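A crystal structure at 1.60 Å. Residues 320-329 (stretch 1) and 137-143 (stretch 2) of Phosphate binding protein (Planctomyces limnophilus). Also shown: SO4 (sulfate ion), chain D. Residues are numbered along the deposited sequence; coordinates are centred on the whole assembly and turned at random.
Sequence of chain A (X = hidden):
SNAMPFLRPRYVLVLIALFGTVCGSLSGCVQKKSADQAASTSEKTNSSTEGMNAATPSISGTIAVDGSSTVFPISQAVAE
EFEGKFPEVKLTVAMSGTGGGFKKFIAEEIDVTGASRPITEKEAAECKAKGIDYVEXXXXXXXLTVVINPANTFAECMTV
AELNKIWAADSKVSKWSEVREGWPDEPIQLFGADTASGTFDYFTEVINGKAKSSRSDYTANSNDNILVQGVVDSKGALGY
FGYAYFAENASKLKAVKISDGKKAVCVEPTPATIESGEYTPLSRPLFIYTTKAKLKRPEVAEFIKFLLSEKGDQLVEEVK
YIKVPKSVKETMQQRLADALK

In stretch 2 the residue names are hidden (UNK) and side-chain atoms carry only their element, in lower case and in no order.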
# COMPACT_ATOMS: atom_id res chain seq x y z
N LYS A 320 5.43 -6.68 -6.22
CA LYS A 320 4.06 -7.19 -6.12
C LYS A 320 2.98 -6.11 -6.07
O LYS A 320 1.84 -6.38 -5.67
CB LYS A 320 3.90 -8.18 -4.96
CG LYS A 320 4.87 -9.37 -4.99
CD LYS A 320 4.58 -10.32 -6.13
CE LYS A 320 5.35 -11.62 -5.94
NZ LYS A 320 4.98 -12.66 -6.94
N TYR A 321 3.32 -4.90 -6.50
CA TYR A 321 2.34 -3.83 -6.62
C TYR A 321 1.82 -3.76 -8.05
O TYR A 321 2.27 -4.50 -8.93
CB TYR A 321 2.95 -2.48 -6.20
CG TYR A 321 3.16 -2.32 -4.70
CD1 TYR A 321 2.23 -2.78 -3.79
CD2 TYR A 321 4.30 -1.70 -4.21
CE1 TYR A 321 2.43 -2.63 -2.41
CE2 TYR A 321 4.50 -1.54 -2.84
CZ TYR A 321 3.56 -2.00 -1.95
OH TYR A 321 3.78 -1.85 -0.60
N ILE A 322 0.87 -2.86 -8.27
CA ILE A 322 0.25 -2.66 -9.57
C ILE A 322 0.84 -1.40 -10.20
O ILE A 322 0.92 -0.36 -9.55
CB ILE A 322 -1.29 -2.52 -9.41
CG1 ILE A 322 -1.88 -3.84 -8.90
CG2 ILE A 322 -1.92 -2.07 -10.71
CD1 ILE A 322 -3.28 -3.72 -8.31
N LYS A 323 1.30 -1.49 -11.45
CA LYS A 323 1.92 -0.32 -12.06
C LYS A 323 0.82 0.68 -12.42
O LYS A 323 -0.33 0.30 -12.63
CB LYS A 323 2.76 -0.70 -13.29
CG LYS A 323 1.97 -1.19 -14.48
CD LYS A 323 2.89 -1.44 -15.66
CE LYS A 323 2.09 -1.94 -16.86
NZ LYS A 323 2.97 -2.06 -18.06
N VAL A 324 1.18 1.96 -12.45
CA VAL A 324 0.18 3.00 -12.73
C VAL A 324 -0.32 2.93 -14.17
O VAL A 324 0.41 2.51 -15.08
CB VAL A 324 0.74 4.42 -12.45
CG1 VAL A 324 1.09 4.58 -10.97
CG2 VAL A 324 1.95 4.69 -13.33
N PRO A 325 -1.58 3.35 -14.39
CA PRO A 325 -2.13 3.49 -15.74
C PRO A 325 -1.26 4.40 -16.61
O PRO A 325 -0.54 5.24 -16.08
CB PRO A 325 -3.49 4.16 -15.49
CG PRO A 325 -3.87 3.70 -14.11
CD PRO A 325 -2.58 3.63 -13.34
N LYS A 326 -1.32 4.22 -17.93
CA LYS A 326 -0.51 5.02 -18.83
C LYS A 326 -0.80 6.51 -18.65
O LYS A 326 0.11 7.33 -18.74
CB LYS A 326 -0.74 4.63 -20.30
CG LYS A 326 -0.22 3.25 -20.69
CD LYS A 326 1.30 3.16 -20.58
CE LYS A 326 1.79 1.73 -20.81
NZ LYS A 326 3.28 1.66 -20.87
N SER A 327 -2.06 6.87 -18.42
CA SER A 327 -2.40 8.29 -18.27
C SER A 327 -1.70 8.87 -17.05
O SER A 327 -1.28 10.03 -17.06
CB SER A 327 -3.91 8.52 -18.22
OG SER A 327 -4.46 8.00 -17.02
N VAL A 328 -1.57 8.06 -16.01
CA VAL A 328 -0.86 8.49 -14.80
C VAL A 328 0.63 8.68 -15.10
O VAL A 328 1.21 9.70 -14.75
CB VAL A 328 -1.05 7.50 -13.63
CG1 VAL A 328 -0.23 7.95 -12.43
CG2 VAL A 328 -2.53 7.39 -13.27
N LYS A 329 1.23 7.70 -15.77
CA LYS A 329 2.64 7.75 -16.15
C LYS A 329 2.95 8.99 -16.97
O LYS A 329 3.93 9.70 -16.71
CB LYS A 329 3.03 6.50 -16.94
CG LYS A 329 4.47 6.49 -17.45
CD LYS A 329 4.77 5.16 -18.14
CE LYS A 329 6.21 5.09 -18.63
NZ LYS A 329 6.51 3.80 -19.29
N UNK A 137 4.44 12.66 -6.96
CA UNK A 137 4.50 11.65 -8.01
C UNK A 137 3.74 10.39 -7.61
O UNK A 137 4.09 9.75 -6.63
c UNK A 137 7.64 13.16 -8.07
c UNK A 137 7.26 13.91 -10.71
c UNK A 137 6.74 12.46 -8.86
c UNK A 137 6.56 12.85 -10.18
c UNK A 137 8.35 14.23 -8.59
c UNK A 137 8.16 14.61 -9.92
c UNK A 137 5.96 11.31 -8.30
N UNK A 138 2.71 10.03 -8.38
CA UNK A 138 2.03 8.76 -8.17
C UNK A 138 2.86 7.66 -8.81
O UNK A 138 3.17 7.72 -10.00
o UNK A 138 -2.15 8.67 -9.24
c UNK A 138 0.63 8.79 -8.78
c UNK A 138 -0.18 7.54 -8.48
c UNK A 138 -1.58 7.59 -9.06
n UNK A 138 -2.12 6.44 -9.36
N UNK A 139 3.23 6.64 -8.04
CA UNK A 139 4.22 5.68 -8.53
C UNK A 139 3.73 4.23 -8.63
O UNK A 139 4.36 3.42 -9.29
c UNK A 139 5.25 5.33 -6.24
c UNK A 139 5.52 5.72 -7.69
c UNK A 139 6.13 7.12 -7.76
N UNK A 140 2.61 3.93 -7.99
CA UNK A 140 2.08 2.58 -7.97
C UNK A 140 0.68 2.60 -7.41
O UNK A 140 0.24 3.60 -6.87
c UNK A 140 2.97 1.69 -7.10
N UNK A 141 -0.01 1.47 -7.55
CA UNK A 141 -1.27 1.27 -6.86
C UNK A 141 -1.10 0.04 -5.97
O UNK A 141 -0.55 -0.97 -6.39
c UNK A 141 -2.68 2.36 -8.63
c UNK A 141 -3.74 2.21 -9.72
c UNK A 141 -3.69 0.66 -7.12
c UNK A 141 -2.42 1.07 -7.85
N UNK A 142 -1.55 0.15 -4.72
CA UNK A 142 -1.43 -0.93 -3.75
C UNK A 142 -2.82 -1.49 -3.52
O UNK A 142 -3.71 -0.77 -3.06
o UNK A 142 -0.04 -1.11 -0.31
c UNK A 142 -0.63 -1.44 -1.36
o UNK A 142 -1.03 -2.59 -1.56
c UNK A 142 -0.87 -0.36 -2.43
N UNK A 143 -3.02 -2.77 -3.85
CA UNK A 143 -4.30 -3.41 -3.62
C UNK A 143 -4.19 -4.61 -2.70
O UNK A 143 -3.26 -5.39 -2.81
S SO4 D . 6.88 -15.19 -4.81
O1 SO4 D . 7.72 -16.34 -5.16
O2 SO4 D . 5.88 -14.98 -5.86
O3 SO4 D . 6.16 -15.45 -3.55
O4 SO4 D . 7.75 -14.02 -4.67
O HOH W 1 4.07 2.25 -11.74

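Position 137 carries seven side-chain carbons, one leading into a flat ring of six, with no oxygen at the ring's far end. The ring is buried and does not touch stretch 1; the CA-to-CB bond points sideways. This is Phe137.

Position 138 has three carbons in an unbranched run, the third bearing one oxygen and one nitrogen, a terminal amide. The CA-to-CB bond points toward stretch 1, and with chi1 and chi2 both t the chain is extended. The amide carbon of 138 lies 3.6 Å from Val328 CG1, so the contact is one of packing, with the aliphatic valine laid against the amide. That makes it Gln138.

At position 139 one carbon carries two more, a fork at CB with no further extension. The side chain points away, but the backbone still works: a water accepts from Val324 N at 3.0 Å and donates to the backbone O of 139 at 2.7 Å, linking two stretches that form no direct hydrogen bond here. The residue is Val139.

Position 140 shows a single side-chain carbon. The CB of 140 sits 4.3 Å from Tyr321 CB, while the backbone N of 140 is 3.4 Å from Val324 CG1. It is Ala140.

Position 141 has four carbons, forked at the first, with one arm two carbons long. The CB of 141 lies 4.1 Å from Ile322 CB, and the end carbon of the longer arm of 141 is 4.1 Å from Pro325 CD. Of the strand's residues it has the largest area covered by stretch 1. This is Ile141.

Position 142 ends in a carboxylate, two carbons with two oxygens on the second. The carboxylate carbon of 142 approaches Tyr321 CE1 at 3.4 Å, oblique to the ring. The tyrosine hydroxyl finds its hydrogen bond elsewhere in the structure. The count fits Asp142.

Position 143 has no side-chain atom and is Gly143. A CB modelled on Gly143 would stand 3.7 Å from Ile322 CD1, a close fit.

The contact is pinned at one point and padded around it. A single antiparallel bridge pairs Ile322 with Ile141: Ile141 N donates to Ile322 O at 2.9 Å, and Ile322 N donates to Ile141 O at 3.0 Å, both nearly straight. Beyond it, water takes over the backbone link and Val324 packs against the strand's main chain. Pro325 then caps the start of a helix, whose Val328 faces Gln138. The rule to read is economy: one residue pair makes the only bridge, and side chains both apolar and polar pack around it.

Stretch 2 (137-143) FQVAIDG
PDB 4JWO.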